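CAMK/CAMK2 protein kinase (Salpingoeca rosetta, PDB 5IG1) probably transfers phosphate from ATP to serine and threonine residues of other proteins, as the kinase domain of a calcium/calmodulin-dependent kinase of the CaMKII type. Local coordinates at residues Y113-A118 / I210-G214; Y215-W219 / Q229-Y235. One frame throughout, in Å; residues are numbered along the deposited sequence.

Contact 1 (Y113-A118 / I210-G214); sequences YNEKDA and ILLVG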
ATOM      1  N   TYR A 113      18.145  11.019   2.662  1.00 46.40           N
ATOM      2  CA  TYR A 113      16.718  10.941   2.389  1.00 42.55           C
ATOM      3  C   TYR A 113      16.161  12.349   2.509  1.00 48.94           C
ATOM      4  O   TYR A 113      16.349  13.006   3.538  1.00 55.45           O
ATOM      5  CB  TYR A 113      16.019   9.983   3.358  1.00 35.22           C
ATOM      6  CG  TYR A 113      14.520   9.943   3.215  1.00 34.49           C
ATOM      7  CD1 TYR A 113      13.924   9.301   2.142  1.00 31.37           C
ATOM      8  CD2 TYR A 113      13.700  10.539   4.158  1.00 38.29           C
ATOM      9  CE1 TYR A 113      12.550   9.262   2.006  1.00 48.46           C
ATOM     10  CE2 TYR A 113      12.330  10.504   4.036  1.00 43.02           C
ATOM     11  CZ  TYR A 113      11.754   9.869   2.953  1.00 43.55           C
ATOM     12  OH  TYR A 113      10.382   9.831   2.818  1.00 49.49           O
ATOM     13  N   ASN A 114      15.501  12.815   1.454  1.00 33.85           N
ATOM     14  CA  ASN A 114      14.989  14.171   1.409  1.00 39.62           C
ATOM     15  C   ASN A 114      13.610  14.148   0.765  1.00 46.62           C
ATOM     16  O   ASN A 114      13.104  13.095   0.363  1.00 49.61           O
ATOM     17  CB  ASN A 114      15.952  15.095   0.657  1.00 57.06           C
ATOM     18  CG  ASN A 114      16.207  14.648  -0.767  1.00 60.18           C
ATOM     19  OD1 ASN A 114      15.924  13.509  -1.138  1.00 64.86           O
ATOM     20  ND2 ASN A 114      16.759  15.547  -1.573  1.00 55.51           N
ATOM     21  N   GLU A 115      13.002  15.332   0.660  1.00 45.57           N
ATOM     22  CA  GLU A 115      11.663  15.418   0.095  1.00 43.00           C
ATOM     23  C   GLU A 115      11.628  14.913  -1.335  1.00 50.47           C
ATOM     24  O   GLU A 115      10.586  14.439  -1.789  1.00 66.34           O
ATOM     25  CB  GLU A 115      11.146  16.855   0.128  1.00 44.24           C
ATOM     26  CG  GLU A 115      10.767  17.393   1.481  1.00 36.51           C
ATOM     27  CD  GLU A 115      10.130  18.756   1.358  1.00 50.25           C
ATOM     28  OE1 GLU A 115       9.617  19.055   0.259  1.00 45.04           O
ATOM     29  OE2 GLU A 115      10.151  19.528   2.342  1.00 58.39           O
ATOM     30  N   LYS A 116      12.735  15.043  -2.070  1.00 55.44           N
ATOM     31  CA  LYS A 116      12.758  14.569  -3.450  1.00 45.03           C
ATOM     32  C   LYS A 116      12.592  13.057  -3.511  1.00 41.55           C
ATOM     33  O   LYS A 116      11.840  12.545  -4.349  1.00 56.14           O
ATOM     34  CB  LYS A 116      14.052  15.010  -4.135  1.00 45.22           C
ATOM     35  CG  LYS A 116      14.208  16.519  -4.245  1.00 34.98           C
ATOM     36  CD  LYS A 116      15.486  16.889  -4.962  1.00 36.62           C
ATOM     37  CE  LYS A 116      15.750  18.386  -4.896  1.00 37.06           C
ATOM     38  NZ  LYS A 116      14.678  19.167  -5.563  1.00 49.67           N
ATOM     39  N   ASP A 117      13.277  12.326  -2.627  1.00 34.87           N
ATOM     40  CA  ASP A 117      13.062  10.885  -2.540  1.00 45.25           C
ATOM     41  C   ASP A 117      11.616  10.574  -2.179  1.00 46.82           C
ATOM     42  O   ASP A 117      10.978   9.711  -2.796  1.00 60.21           O
ATOM     43  CB  ASP A 117      14.015  10.271  -1.516  1.00 48.63           C
ATOM     44  CG  ASP A 117      15.469  10.477  -1.880  1.00 66.05           C
ATOM     45  OD1 ASP A 117      15.729  10.997  -2.984  1.00 78.64           O
ATOM     46  OD2 ASP A 117      16.350  10.107  -1.072  1.00 75.68           O
ATOM     47  N   ALA A 118      11.078  11.280  -1.179  1.00 38.33           N
ATOM     48  CA  ALA A 118       9.693  11.054  -0.781  1.00 43.45           C
ATOM     49  C   ALA A 118       8.735  11.349  -1.926  1.00 46.92           C
ATOM     50  O   ALA A 118       7.677  10.716  -2.039  1.00 54.19           O
ATOM     51  CB  ALA A 118       9.356  11.911   0.440  1.00 35.55           C
ATOM     52  N   ILE A 210       4.030  10.774   6.846  1.00 41.11           N
ATOM     53  CA  ILE A 210       5.057   9.946   7.472  1.00 51.80           C
ATOM     54  C   ILE A 210       6.368  10.078   6.709  1.00 49.46           C
ATOM     55  O   ILE A 210       7.419  10.384   7.288  1.00 44.27           O
ATOM     56  CB  ILE A 210       4.590   8.484   7.558  1.00 30.32           C
ATOM     57  CG1 ILE A 210       3.218   8.422   8.227  1.00 35.32           C
ATOM     58  CG2 ILE A 210       5.583   7.670   8.357  1.00 44.25           C
ATOM     59  CD1 ILE A 210       2.547   7.069   8.121  1.00 45.19           C
ATOM     60  N   LEU A 211       6.301   9.918   5.383  1.00 46.16           N
ATOM     61  CA  LEU A 211       7.475  10.020   4.526  1.00 34.53           C
ATOM     62  C   LEU A 211       8.274  11.285   4.787  1.00 34.78           C
ATOM     63  O   LEU A 211       9.485  11.295   4.556  1.00 43.11           O
ATOM     64  CB  LEU A 211       7.051   9.974   3.050  1.00 38.33           C
ATOM     65  CG  LEU A 211       6.653   8.620   2.456  1.00 33.53           C
ATOM     66  CD1 LEU A 211       6.301   8.737   0.975  1.00 40.50           C
ATOM     67  CD2 LEU A 211       7.784   7.633   2.644  1.00 41.01           C
ATOM     68  N   LEU A 212       7.635  12.347   5.278  1.00 40.99           N
ATOM     69  CA  LEU A 212       8.355  13.588   5.509  1.00 28.75           C
ATOM     70  C   LEU A 212       8.929  13.691   6.916  1.00 31.01           C
ATOM     71  O   LEU A 212      10.036  14.224   7.073  1.00 57.06           O
ATOM     72  CB  LEU A 212       7.436  14.780   5.240  1.00 29.84           C
ATOM     73  CG  LEU A 212       6.910  14.823   3.804  1.00 35.80           C
ATOM     74  CD1 LEU A 212       6.148  16.098   3.520  1.00 31.71           C
ATOM     75  CD2 LEU A 212       8.064  14.650   2.828  1.00 34.81           C
ATOM     76  N   VAL A 213       8.234  13.183   7.935  1.00 35.07           N
ATOM     77  CA  VAL A 213       8.652  13.421   9.316  1.00 38.83           C
ATOM     78  C   VAL A 213       8.820  12.154  10.131  1.00 39.71           C
ATOM     79  O   VAL A 213       9.422  12.221  11.221  1.00 57.47           O
ATOM     80  CB  VAL A 213       7.686  14.388  10.051  1.00 41.98           C
ATOM     81  CG1 VAL A 213       7.792  15.816   9.489  1.00 43.51           C
ATOM     82  CG2 VAL A 213       6.243  13.874   9.994  1.00 51.28           C
ATOM     83  N   GLY A 214       8.300  10.997   9.722  1.00 36.57           N
ATOM     84  CA  GLY A 214       8.566   9.777  10.442  1.00 44.15           C
ATOM     85  C   GLY A 214       7.536   9.386  11.471  1.00 42.38           C
ATOM     86  O   GLY A 214       7.734   8.377  12.152  1.00 46.74           O
TER
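Tyr113 reaches from the loop before helix 115-134 to the last turn of helix 198-213, where its OH donates a hydrogen bond to Leu211 O. The modelled OH to O separation is 2.4 Å, a length that is doubtful at this resolution. The carbonyl oxygen lies at the ring edge in the ring plane, beside Tyr113 CE2 as well as the hydroxyl. CG of Tyr113 stands anti to the backbone N (chi1 175°), which swings the ring out of its own loop and across to the other helix.

The side chain of Leu211 can be followed outward. Its CB packs 4.0 Å from Ala118 CB and also borders the tyrosine hydroxyl. CG passes that hydroxyl at 3.9 Å, and there the branches part: CD2 stays by Tyr113 OH, whereas CD1 turns to the helix backbone and lies 3.9 Å from Ala118 O. Leu212 enters from another side of Ala118, setting CD2 at 3.9 Å from Ala118 CB and 4.1 Å from Glu115 CG. Only the aliphatic part of Glu115 serves this contact; its carboxylate turns to Thr246, Gly283 N and Trp275.

Asn114 is the N-cap of helix 115-134. Its OD1 accepts from Asp117 N at 3.3 Å, with the donor 48° out of the carbonyl plane, and Tyr113 thus sits just before a capped first turn. Phe104 and Ile107 of helix 103-107 cover Leu211, and Thr290 and Leu291 of helix 288-302 touch Tyr113. The arrangement belongs to the helical C-lobe of a protein kinase, where the start of the E helix packs against the end of the central F helix.

Contact 2 (Y215-W219 / Q229-Y235); sequences YPPFW and QIKNCQY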
ATOM      1  N   TYR A 215       6.448  10.139  11.609  1.00 43.52           N
ATOM      2  CA  TYR A 215       5.380   9.813  12.543  1.00 42.30           C
ATOM      3  C   TYR A 215       4.052  10.130  11.873  1.00 50.29           C
ATOM      4  O   TYR A 215       4.003  10.981  10.979  1.00 58.31           O
ATOM      5  CB  TYR A 215       5.507  10.592  13.861  1.00 37.85           C
ATOM      6  CG  TYR A 215       5.536  12.091  13.706  1.00 40.80           C
ATOM      7  CD1 TYR A 215       4.362  12.829  13.700  1.00 39.51           C
ATOM      8  CD2 TYR A 215       6.737  12.775  13.604  1.00 38.71           C
ATOM      9  CE1 TYR A 215       4.380  14.202  13.575  1.00 50.90           C
ATOM     10  CE2 TYR A 215       6.762  14.154  13.478  1.00 52.66           C
ATOM     11  CZ  TYR A 215       5.581  14.858  13.465  1.00 57.96           C
ATOM     12  OH  TYR A 215       5.607  16.223  13.341  1.00 80.06           O
ATOM     13  N   PRO A 216       2.976   9.445  12.256  1.00 51.37           N
ATOM     14  CA  PRO A 216       1.696   9.627  11.567  1.00 41.74           C
ATOM     15  C   PRO A 216       0.998  10.886  12.045  1.00 47.58           C
ATOM     16  O   PRO A 216       1.237  11.347  13.171  1.00 48.66           O
ATOM     17  CB  PRO A 216       0.909   8.371  11.960  1.00 54.21           C
ATOM     18  CG  PRO A 216       1.457   8.017  13.306  1.00 60.93           C
ATOM     19  CD  PRO A 216       2.902   8.400  13.294  1.00 49.15           C
ATOM     20  N   PRO A 217       0.130  11.478  11.219  1.00 49.11           N
ATOM     21  CA  PRO A 217      -0.621  12.651  11.686  1.00 46.82           C
ATOM     22  C   PRO A 217      -1.711  12.301  12.676  1.00 49.14           C
ATOM     23  O   PRO A 217      -2.019  13.115  13.555  1.00 76.68           O
ATOM     24  CB  PRO A 217      -1.202  13.233  10.392  1.00 41.75           C
ATOM     25  CG  PRO A 217      -1.360  12.048   9.504  1.00 43.12           C
ATOM     26  CD  PRO A 217      -0.203  11.125   9.828  1.00 43.36           C
ATOM     27  N   PHE A 218      -2.303  11.119  12.565  1.00 57.27           N
ATOM     28  CA  PHE A 218      -3.334  10.659  13.487  1.00 54.63           C
ATOM     29  C   PHE A 218      -2.756   9.465  14.237  1.00 57.37           C
ATOM     30  O   PHE A 218      -2.627   8.371  13.681  1.00 73.86           O
ATOM     31  CB  PHE A 218      -4.618  10.296  12.744  1.00 55.43           C
ATOM     32  CG  PHE A 218      -4.981  11.260  11.653  1.00 49.39           C
ATOM     33  CD1 PHE A 218      -5.507  12.505  11.951  1.00 56.00           C
ATOM     34  CD2 PHE A 218      -4.800  10.918  10.327  1.00 62.99           C
ATOM     35  CE1 PHE A 218      -5.838  13.393  10.945  1.00 59.01           C
ATOM     36  CE2 PHE A 218      -5.135  11.798   9.315  1.00 64.57           C
ATOM     37  CZ  PHE A 218      -5.657  13.035   9.625  1.00 55.43           C
ATOM     38  N   TRP A 219      -2.388   9.680  15.495  1.00 67.05           N
ATOM     39  CA  TRP A 219      -1.871   8.615  16.341  1.00 79.07           C
ATOM     40  C   TRP A 219      -2.619   8.642  17.661  1.00 80.71           C
ATOM     41  O   TRP A 219      -2.540   9.628  18.401  1.00100.20           O
ATOM     42  CB  TRP A 219      -0.364   8.756  16.576  1.00 99.82           C
ATOM     43  CG  TRP A 219       0.146   7.827  17.638  1.00123.65           C
ATOM     44  CD1 TRP A 219       0.344   8.123  18.957  1.00135.67           C
ATOM     45  CD2 TRP A 219       0.501   6.445  17.479  1.00130.32           C
ATOM     46  NE1 TRP A 219       0.807   7.017  19.627  1.00141.67           N
ATOM     47  CE2 TRP A 219       0.913   5.974  18.743  1.00143.92           C
ATOM     48  CE3 TRP A 219       0.518   5.564  16.392  1.00113.52           C
ATOM     49  CZ2 TRP A 219       1.335   4.661  18.950  1.00146.25           C
ATOM     50  CZ3 TRP A 219       0.937   4.261  16.600  1.00113.81           C
ATOM     51  CH2 TRP A 219       1.341   3.822  17.868  1.00133.93           C
ATOM     52  N   GLN A 229     -10.166  11.935  15.796  1.00 66.13           N
ATOM     53  CA  GLN A 229      -9.150  12.789  15.187  1.00 70.02           C
ATOM     54  C   GLN A 229      -9.256  12.768  13.669  1.00 77.28           C
ATOM     55  O   GLN A 229      -9.068  13.799  13.011  1.00 88.72           O
ATOM     56  CB  GLN A 229      -7.743  12.344  15.603  1.00 76.45           C
ATOM     57  CG  GLN A 229      -7.399  12.456  17.077  1.00 85.81           C
ATOM     58  CD  GLN A 229      -6.017  11.890  17.381  1.00 88.93           C
ATOM     59  OE1 GLN A 229      -5.790  11.300  18.438  1.00 97.53           O
ATOM     60  NE2 GLN A 229      -5.086  12.074  16.450  1.00 77.48           N
ATOM     61  N   ILE A 230      -9.536  11.599  13.094  1.00 67.90           N
ATOM     62  CA  ILE A 230      -9.603  11.494  11.642  1.00 68.29           C
ATOM     63  C   ILE A 230     -10.841  12.207  11.108  1.00 77.80           C
ATOM     64  O   ILE A 230     -10.772  12.933  10.109  1.00 84.72           O
ATOM     65  CB  ILE A 230      -9.559  10.017  11.215  1.00 60.16           C
ATOM     66  CG1 ILE A 230      -8.210   9.403  11.604  1.00 49.94           C
ATOM     67  CG2 ILE A 230      -9.837   9.887   9.724  1.00 54.37           C
ATOM     68  CD1 ILE A 230      -8.044   7.955  11.203  1.00 51.75           C
ATOM     69  N   LYS A 231     -11.987  12.023  11.770  1.00 68.79           N
ATOM     70  CA  LYS A 231     -13.220  12.653  11.308  1.00 74.29           C
ATOM     71  C   LYS A 231     -13.105  14.171  11.338  1.00 83.18           C
ATOM     72  O   LYS A 231     -13.428  14.852  10.359  1.00 88.73           O
ATOM     73  CB  LYS A 231     -14.405  12.189  12.158  1.00 74.89           C
ATOM     74  CG  LYS A 231     -14.806  10.740  11.938  1.00 74.66           C
ATOM     75  CD  LYS A 231     -16.129  10.415  12.617  1.00 80.09           C
ATOM     76  CE  LYS A 231     -16.015  10.457  14.129  1.00 85.45           C
ATOM     77  NZ  LYS A 231     -17.304  10.095  14.784  1.00 94.21           N
ATOM     78  N   ASN A 232     -12.639  14.720  12.459  1.00 86.28           N
ATOM     79  CA  ASN A 232     -12.477  16.161  12.594  1.00 85.35           C
ATOM     80  C   ASN A 232     -11.198  16.673  11.951  1.00 79.83           C
ATOM     81  O   ASN A 232     -10.925  17.875  12.030  1.00 80.62           O
ATOM     82  CB  ASN A 232     -12.507  16.558  14.071  1.00 96.95           C
ATOM     83  CG  ASN A 232     -13.818  16.206  14.739  1.00113.90           C
ATOM     84  OD1 ASN A 232     -14.723  17.034  14.829  1.00124.46           O
ATOM     85  ND2 ASN A 232     -13.929  14.970  15.209  1.00117.84           N
ATOM     86  N   CYS A 233     -10.412  15.793  11.326  1.00 82.49           N
ATOM     87  CA  CYS A 233      -9.182  16.178  10.635  1.00 76.23           C
ATOM     88  C   CYS A 233      -8.228  16.917  11.578  1.00 80.89           C
ATOM     89  O   CYS A 233      -7.659  17.956  11.237  1.00 86.18           O
ATOM     90  CB  CYS A 233      -9.500  17.018   9.398  1.00 62.53           C
ATOM     91  SG  CYS A 233      -8.231  16.966   8.135  1.00 85.26           S
ATOM     92  N   GLN A 234      -8.059  16.365  12.780  1.00 80.87           N
ATOM     93  CA  GLN A 234      -7.228  16.972  13.821  1.00 78.35           C
ATOM     94  C   GLN A 234      -5.795  16.474  13.666  1.00 73.95           C
ATOM     95  O   GLN A 234      -5.397  15.449  14.225  1.00 65.90           O
ATOM     96  CB  GLN A 234      -7.783  16.658  15.206  1.00 81.84           C
ATOM     97  CG  GLN A 234      -9.133  17.287  15.490  1.00 98.47           C
ATOM     98  CD  GLN A 234      -9.079  18.801  15.453  1.00127.67           C
ATOM     99  OE1 GLN A 234      -9.949  19.454  14.874  1.00139.14           O
ATOM    100  NE2 GLN A 234      -8.049  19.369  16.077  1.00134.04           N
ATOM    101  N   TYR A 235      -5.009  17.216  12.892  1.00 59.06           N
ATOM    102  CA  TYR A 235      -3.581  16.971  12.761  1.00 67.13           C
ATOM    103  C   TYR A 235      -2.907  18.318  12.546  1.00 81.61           C
ATOM    104  O   TYR A 235      -3.564  19.323  12.268  1.00 82.68           O
ATOM    105  CB  TYR A 235      -3.272  16.009  11.611  1.00 71.34           C
ATOM    106  CG  TYR A 235      -3.385  16.664  10.262  1.00 65.33           C
ATOM    107  CD1 TYR A 235      -4.613  16.781   9.626  1.00 53.73           C
ATOM    108  CD2 TYR A 235      -2.262  17.182   9.628  1.00 58.16           C
ATOM    109  CE1 TYR A 235      -4.720  17.393   8.395  1.00 56.18           C
ATOM    110  CE2 TYR A 235      -2.359  17.795   8.402  1.00 55.23           C
ATOM    111  CZ  TYR A 235      -3.588  17.899   7.788  1.00 58.83           C
ATOM    112  OH  TYR A 235      -3.680  18.512   6.563  1.00 60.40           O
TER
HETATM  113  O   HOH W   1      -2.967  14.196  15.715  1.00 59.53           O
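Phe218 lays one ring face against Ile230, whose CG1 stands 4.1 Å from the ring centroid and 26° off the normal, a CH-pi contact shifted toward the CG side of the ring. The two side chains cross at about a right angle. Pro217 CB covers the opposite face over its centre, so the ring is sandwiched between its own neighbour and helix 223-231. At the ring edge CD1 meets Gln234 O at 3.7 Å. CE1 of Phe218 abuts Tyr235 CB, also at 3.7 Å, in an oblique approach. The Tyr235 ring is turned obliquely to that of Phe218, with planes at 78°, and its CB packs on Pro217 CB as well.

Gln229 holds CG anti to its carbonyl carbon (chi1 -64°), and its extended chain carries the amide along the backbone of the loop, where NE2 comes to 3.7 Å from Phe218 CA. A water donates to Pro217 O at 2.6 Å and to Gln234 O at 3.1 Å, although other acceptors compete for its protons. Val206 of helix 198-213 touches Phe218, and Trp202 touches Ile230.

Helix 223-231 ends in a Schellman motif with Cys233 at positive phi, which bends the chain back beside the Pro-Pro-Phe loop. This loop joins the F and G helices of the protein kinase C-lobe.

Overall arrangement
Both contacts lie in the helical lobe of the kinase domain and follow one another along the chain, their centres about 19 Å apart. Contact 1 is wholly buried and joins two helix ends by a side-chain to backbone hydrogen bond set among aliphatic groups. Contact 2, nearer the surface, has no direct hydrogen bond between its segments: aromatic and proline packing dominates, with a water between backbone carbonyls of the two segments. Helix 198-213 ties them together, supplying one side of contact 1 and a floor under Pro217 and Phe218. They meet where Ile210 CG1 packs 3.8 Å from Tyr215 O. Helix 288-302 borders both, consistent with the start of a CaMKII regulatory segment.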